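Local coordinates for isomerase/lactonizing enzyme (PDB 1RVK), which is of unknown function but, as a magnesium-binding member of the enolase superfamily, probably acts on a carboxylate substrate through an enolate intermediate, at residues Pro119-Ala133 against Met353-Leu367. Numbering follows the deposited sequence.
Sequences PVYKLIGGYRDKVLA and MDRDGFVHVPDRPGL
The ring of Phe358 is sandwiched between Leu132 CD2, over the middle of one face and 3.5 Å from the Phe358 centroid, and the aliphatic chain of Lys130 on the opposite face. Lys130 NZ makes a cation-pi contact 4.3 Å from the Phe358 centroid and 6° off the normal; water 3 links it to Asp354 OD2. Lys130 CG stands between its backbone N and carbonyl carbon (chi1 70°), and the extended chain beyond carries CE and NZ over Phe358. Lys130 CB lies over one face of the His360 imidazole.

Asp129 OD1 and water 1 lie in plane at the edge of the Tyr121 ring. The hydroxyl donates to OD1 on its anti side, while Lys122 NZ takes the syn lone pair in a salt bridge. Lys122 CG lies over one face of the ring and Val361 CG2 over the other. Tyr121 CE2 packs against Val361 CG1 at 3.4 Å, and water 1 joins Tyr121 OH to Val361 O.

One face of the antiparallel ladder, 130-133 with 358-360, carries Phe358, Lys130, Leu132 and His360. Val131 and Val359 are its hydrogen-bonded pair: Val359 N donates to Val131 O at 2.8 Å, and Val131 N back to Val359 O. Bonds from Val361 N to Asp129 O and Ala133 N to Gly357 O extend it. On the other face, Ala133 CB touches Val359 CG2. Pro119 and Gly366 form a separate bridge, and Val120 N donates to Gly366 O at 2.8 Å, tying helix 120-124 to 353-367.

Strand 130-137, the first of the C-terminal barrel, pairs in parallel with 167-171 and 328-333; strand 358-360, later in sequence, pairs antiparallel with its start. Val359 reaches Arg330 of strand 328-333, while helix 313-321 packs on Tyr121 and Val361 and helix 98-116 on Val120.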
# COMPACT_ATOMS: atom_id res chain seq x y z
N PRO A 119 14.63 4.96 14.14
CA PRO A 119 13.63 4.84 13.07
C PRO A 119 13.58 3.35 12.75
O PRO A 119 14.61 2.67 12.80
CB PRO A 119 14.25 5.64 11.92
CG PRO A 119 15.12 6.65 12.63
CD PRO A 119 15.75 5.83 13.73
N VAL A 120 12.40 2.83 12.43
CA VAL A 120 12.29 1.40 12.15
C VAL A 120 13.23 0.89 11.05
O VAL A 120 13.84 -0.17 11.21
CB VAL A 120 10.82 1.01 11.82
CG1 VAL A 120 10.75 -0.38 11.16
CG2 VAL A 120 10.01 0.99 13.12
N TYR A 121 13.37 1.63 9.96
CA TYR A 121 14.24 1.16 8.89
C TYR A 121 15.71 1.08 9.31
O TYR A 121 16.46 0.26 8.80
CB TYR A 121 14.08 2.01 7.62
CG TYR A 121 14.83 3.32 7.57
CD1 TYR A 121 15.98 3.45 6.79
CD2 TYR A 121 14.36 4.44 8.24
CE1 TYR A 121 16.64 4.68 6.66
CE2 TYR A 121 15.01 5.67 8.13
CZ TYR A 121 16.14 5.79 7.34
OH TYR A 121 16.74 7.02 7.19
N LYS A 122 16.11 1.92 10.27
CA LYS A 122 17.48 1.90 10.77
C LYS A 122 17.68 0.69 11.69
O LYS A 122 18.79 0.16 11.79
CB LYS A 122 17.79 3.19 11.53
CG LYS A 122 17.91 4.42 10.65
CD LYS A 122 19.21 4.42 9.84
CE LYS A 122 19.34 5.71 9.03
NZ LYS A 122 20.62 5.82 8.29
N LEU A 123 16.61 0.27 12.36
CA LEU A 123 16.65 -0.88 13.25
C LEU A 123 16.75 -2.16 12.44
O LEU A 123 17.45 -3.11 12.81
CB LEU A 123 15.40 -0.95 14.12
CG LEU A 123 15.31 -0.01 15.33
CD1 LEU A 123 14.00 -0.26 16.06
CD2 LEU A 123 16.50 -0.26 16.25
N ILE A 124 16.03 -2.18 11.32
CA ILE A 124 16.04 -3.34 10.44
C ILE A 124 17.42 -3.45 9.81
O ILE A 124 17.98 -4.54 9.68
CB ILE A 124 15.01 -3.17 9.31
CG1 ILE A 124 13.59 -3.18 9.89
CG2 ILE A 124 15.19 -4.26 8.26
CD1 ILE A 124 12.51 -2.79 8.90
N GLY A 125 17.97 -2.30 9.43
CA GLY A 125 19.26 -2.24 8.77
C GLY A 125 18.96 -1.42 7.53
O GLY A 125 18.41 -1.94 6.56
N GLY A 126 19.30 -0.14 7.56
CA GLY A 126 18.99 0.72 6.44
C GLY A 126 19.75 0.54 5.14
O GLY A 126 20.91 0.14 5.13
N TYR A 127 19.06 0.82 4.03
CA TYR A 127 19.69 0.75 2.72
C TYR A 127 19.73 2.15 2.12
O TYR A 127 20.74 2.55 1.55
CB TYR A 127 18.92 -0.18 1.77
CG TYR A 127 19.54 -0.17 0.38
CD1 TYR A 127 20.80 -0.73 0.17
CD2 TYR A 127 18.91 0.46 -0.69
CE1 TYR A 127 21.42 -0.66 -1.07
CE2 TYR A 127 19.52 0.53 -1.94
CZ TYR A 127 20.78 -0.02 -2.12
OH TYR A 127 21.41 0.08 -3.34
N ARG A 128 18.63 2.89 2.25
CA ARG A 128 18.55 4.25 1.70
C ARG A 128 17.69 5.20 2.55
O ARG A 128 16.66 4.80 3.09
CB ARG A 128 18.00 4.20 0.27
CG ARG A 128 16.69 3.41 0.17
CD ARG A 128 16.29 3.13 -1.27
NE ARG A 128 15.35 2.01 -1.32
CZ ARG A 128 14.84 1.50 -2.43
NH1 ARG A 128 15.16 2.00 -3.62
NH2 ARG A 128 14.02 0.45 -2.35
N ASP A 129 18.12 6.45 2.66
CA ASP A 129 17.40 7.45 3.44
C ASP A 129 16.36 8.19 2.62
O ASP A 129 15.49 8.87 3.16
CB ASP A 129 18.38 8.45 4.05
CG ASP A 129 19.43 7.78 4.91
OD1 ASP A 129 19.04 7.02 5.82
OD2 ASP A 129 20.63 8.02 4.68
N LYS A 130 16.48 8.08 1.30
CA LYS A 130 15.53 8.71 0.39
C LYS A 130 15.29 7.74 -0.74
O LYS A 130 16.13 6.89 -1.03
CB LYS A 130 16.06 10.04 -0.14
CG LYS A 130 17.22 9.93 -1.13
CD LYS A 130 17.56 11.31 -1.69
CE LYS A 130 18.65 11.23 -2.74
NZ LYS A 130 19.00 12.58 -3.28
N VAL A 131 14.13 7.84 -1.38
CA VAL A 131 13.80 6.93 -2.47
C VAL A 131 12.83 7.58 -3.44
O VAL A 131 11.96 8.36 -3.04
CB VAL A 131 13.17 5.62 -1.94
CG1 VAL A 131 11.87 5.92 -1.21
CG2 VAL A 131 12.93 4.65 -3.09
N LEU A 132 12.99 7.25 -4.71
CA LEU A 132 12.11 7.79 -5.74
C LEU A 132 10.70 7.27 -5.50
O LEU A 132 10.51 6.13 -5.07
CB LEU A 132 12.56 7.33 -7.13
CG LEU A 132 13.86 7.90 -7.70
CD1 LEU A 132 14.18 7.20 -9.01
CD2 LEU A 132 13.71 9.40 -7.93
N ALA A 133 9.72 8.12 -5.76
CA ALA A 133 8.32 7.74 -5.60
C ALA A 133 7.59 7.97 -6.91
O ALA A 133 7.96 8.87 -7.67
CB ALA A 133 7.68 8.57 -4.49
N MSE A 353 8.17 14.79 -0.03
CA MSE A 353 8.90 14.56 -1.27
C MSE A 353 9.50 15.86 -1.80
O MSE A 353 8.82 16.89 -1.87
CB MSE A 353 7.97 13.96 -2.32
CG MSE A 353 8.69 13.52 -3.60
SE MSE A 353 7.52 12.74 -4.92
CE MSE A 353 6.82 14.38 -5.68
N ASP A 354 10.78 15.83 -2.18
CA ASP A 354 11.41 17.04 -2.71
C ASP A 354 10.99 17.30 -4.15
O ASP A 354 10.21 16.54 -4.73
CB ASP A 354 12.95 17.00 -2.58
CG ASP A 354 13.59 15.86 -3.36
OD1 ASP A 354 13.10 15.50 -4.45
OD2 ASP A 354 14.63 15.35 -2.89
N ARG A 355 11.51 18.38 -4.72
CA ARG A 355 11.18 18.77 -6.08
C ARG A 355 11.79 17.87 -7.15
O ARG A 355 11.49 18.03 -8.33
CB ARG A 355 11.60 20.22 -6.33
CG ARG A 355 11.01 21.21 -5.35
CD ARG A 355 9.50 21.27 -5.47
NE ARG A 355 9.09 21.71 -6.80
CZ ARG A 355 7.82 21.85 -7.18
NH1 ARG A 355 6.84 21.59 -6.33
NH2 ARG A 355 7.54 22.24 -8.42
N ASP A 356 12.63 16.93 -6.73
CA ASP A 356 13.28 16.01 -7.67
C ASP A 356 12.61 14.64 -7.69
O ASP A 356 13.05 13.74 -8.40
CB ASP A 356 14.76 15.87 -7.32
CG ASP A 356 15.56 17.11 -7.66
OD1 ASP A 356 16.66 17.30 -7.08
OD2 ASP A 356 15.10 17.91 -8.51
N GLY A 357 11.55 14.48 -6.90
CA GLY A 357 10.84 13.21 -6.87
C GLY A 357 11.31 12.21 -5.83
O GLY A 357 10.95 11.03 -5.90
N PHE A 358 12.12 12.66 -4.88
CA PHE A 358 12.61 11.77 -3.83
C PHE A 358 11.87 11.99 -2.51
O PHE A 358 11.76 13.12 -2.04
CB PHE A 358 14.10 11.97 -3.56
CG PHE A 358 15.00 11.37 -4.60
CD1 PHE A 358 15.40 12.11 -5.71
CD2 PHE A 358 15.46 10.06 -4.46
CE1 PHE A 358 16.24 11.56 -6.67
CE2 PHE A 358 16.31 9.50 -5.42
CZ PHE A 358 16.70 10.25 -6.52
N VAL A 359 11.37 10.91 -1.93
CA VAL A 359 10.70 10.98 -0.63
C VAL A 359 11.81 10.77 0.40
O VAL A 359 12.64 9.87 0.24
CB VAL A 359 9.63 9.87 -0.47
CG1 VAL A 359 9.28 9.69 1.01
CG2 VAL A 359 8.38 10.24 -1.26
N HIS A 360 11.84 11.60 1.43
CA HIS A 360 12.86 11.49 2.48
C HIS A 360 12.26 10.91 3.75
O HIS A 360 11.33 11.48 4.32
CB HIS A 360 13.46 12.86 2.78
CG HIS A 360 14.31 13.40 1.68
ND1 HIS A 360 13.79 13.85 0.49
CD2 HIS A 360 15.66 13.54 1.57
CE1 HIS A 360 14.77 14.24 -0.31
NE2 HIS A 360 15.92 14.06 0.33
N VAL A 361 12.79 9.77 4.18
CA VAL A 361 12.28 9.13 5.39
C VAL A 361 12.55 10.03 6.59
O VAL A 361 13.69 10.41 6.85
CB VAL A 361 12.94 7.77 5.64
CG1 VAL A 361 12.20 7.03 6.76
CG2 VAL A 361 12.96 6.94 4.36
N PRO A 362 11.50 10.39 7.34
CA PRO A 362 11.66 11.25 8.51
C PRO A 362 12.65 10.66 9.51
O PRO A 362 12.71 9.45 9.70
CB PRO A 362 10.25 11.33 9.08
CG PRO A 362 9.39 11.22 7.85
CD PRO A 362 10.07 10.10 7.10
N ASP A 363 13.43 11.53 10.14
CA ASP A 363 14.39 11.07 11.13
C ASP A 363 13.69 11.11 12.49
O ASP A 363 14.06 11.87 13.38
CB ASP A 363 15.61 11.99 11.15
CG ASP A 363 16.79 11.38 11.89
OD1 ASP A 363 17.81 12.08 12.09
OD2 ASP A 363 16.69 10.19 12.28
N ARG A 364 12.66 10.28 12.63
CA ARG A 364 11.88 10.19 13.86
C ARG A 364 11.84 8.72 14.27
O ARG A 364 11.88 7.84 13.42
CB ARG A 364 10.46 10.73 13.65
CG ARG A 364 10.41 12.19 13.18
CD ARG A 364 9.02 12.79 13.34
NE ARG A 364 8.06 12.32 12.34
CZ ARG A 364 7.82 12.93 11.18
NH1 ARG A 364 8.46 14.05 10.87
NH2 ARG A 364 6.93 12.43 10.34
N PRO A 365 11.77 8.44 15.58
CA PRO A 365 11.73 7.07 16.10
C PRO A 365 10.51 6.23 15.71
O PRO A 365 9.42 6.76 15.47
CB PRO A 365 11.84 7.27 17.61
CG PRO A 365 11.17 8.59 17.82
CD PRO A 365 11.71 9.42 16.68
N GLY A 366 10.70 4.92 15.68
CA GLY A 366 9.62 4.02 15.31
C GLY A 366 9.25 4.21 13.85
O GLY A 366 10.13 4.38 13.00
N LEU A 367 7.95 4.18 13.56
CA LEU A 367 7.48 4.38 12.19
C LEU A 367 7.57 5.85 11.82
O LEU A 367 7.38 6.23 10.67
CB LEU A 367 6.04 3.88 12.05
CG LEU A 367 5.85 2.37 12.19
CD1 LEU A 367 4.37 2.04 12.27
CD2 LEU A 367 6.50 1.67 11.00
O HOH W 1 15.93 9.32 8.34
O HOH W 2 15.77 10.98 5.15
O HOH W 3 17.13 14.63 -3.93
O HOH W 4 10.10 10.16 -8.63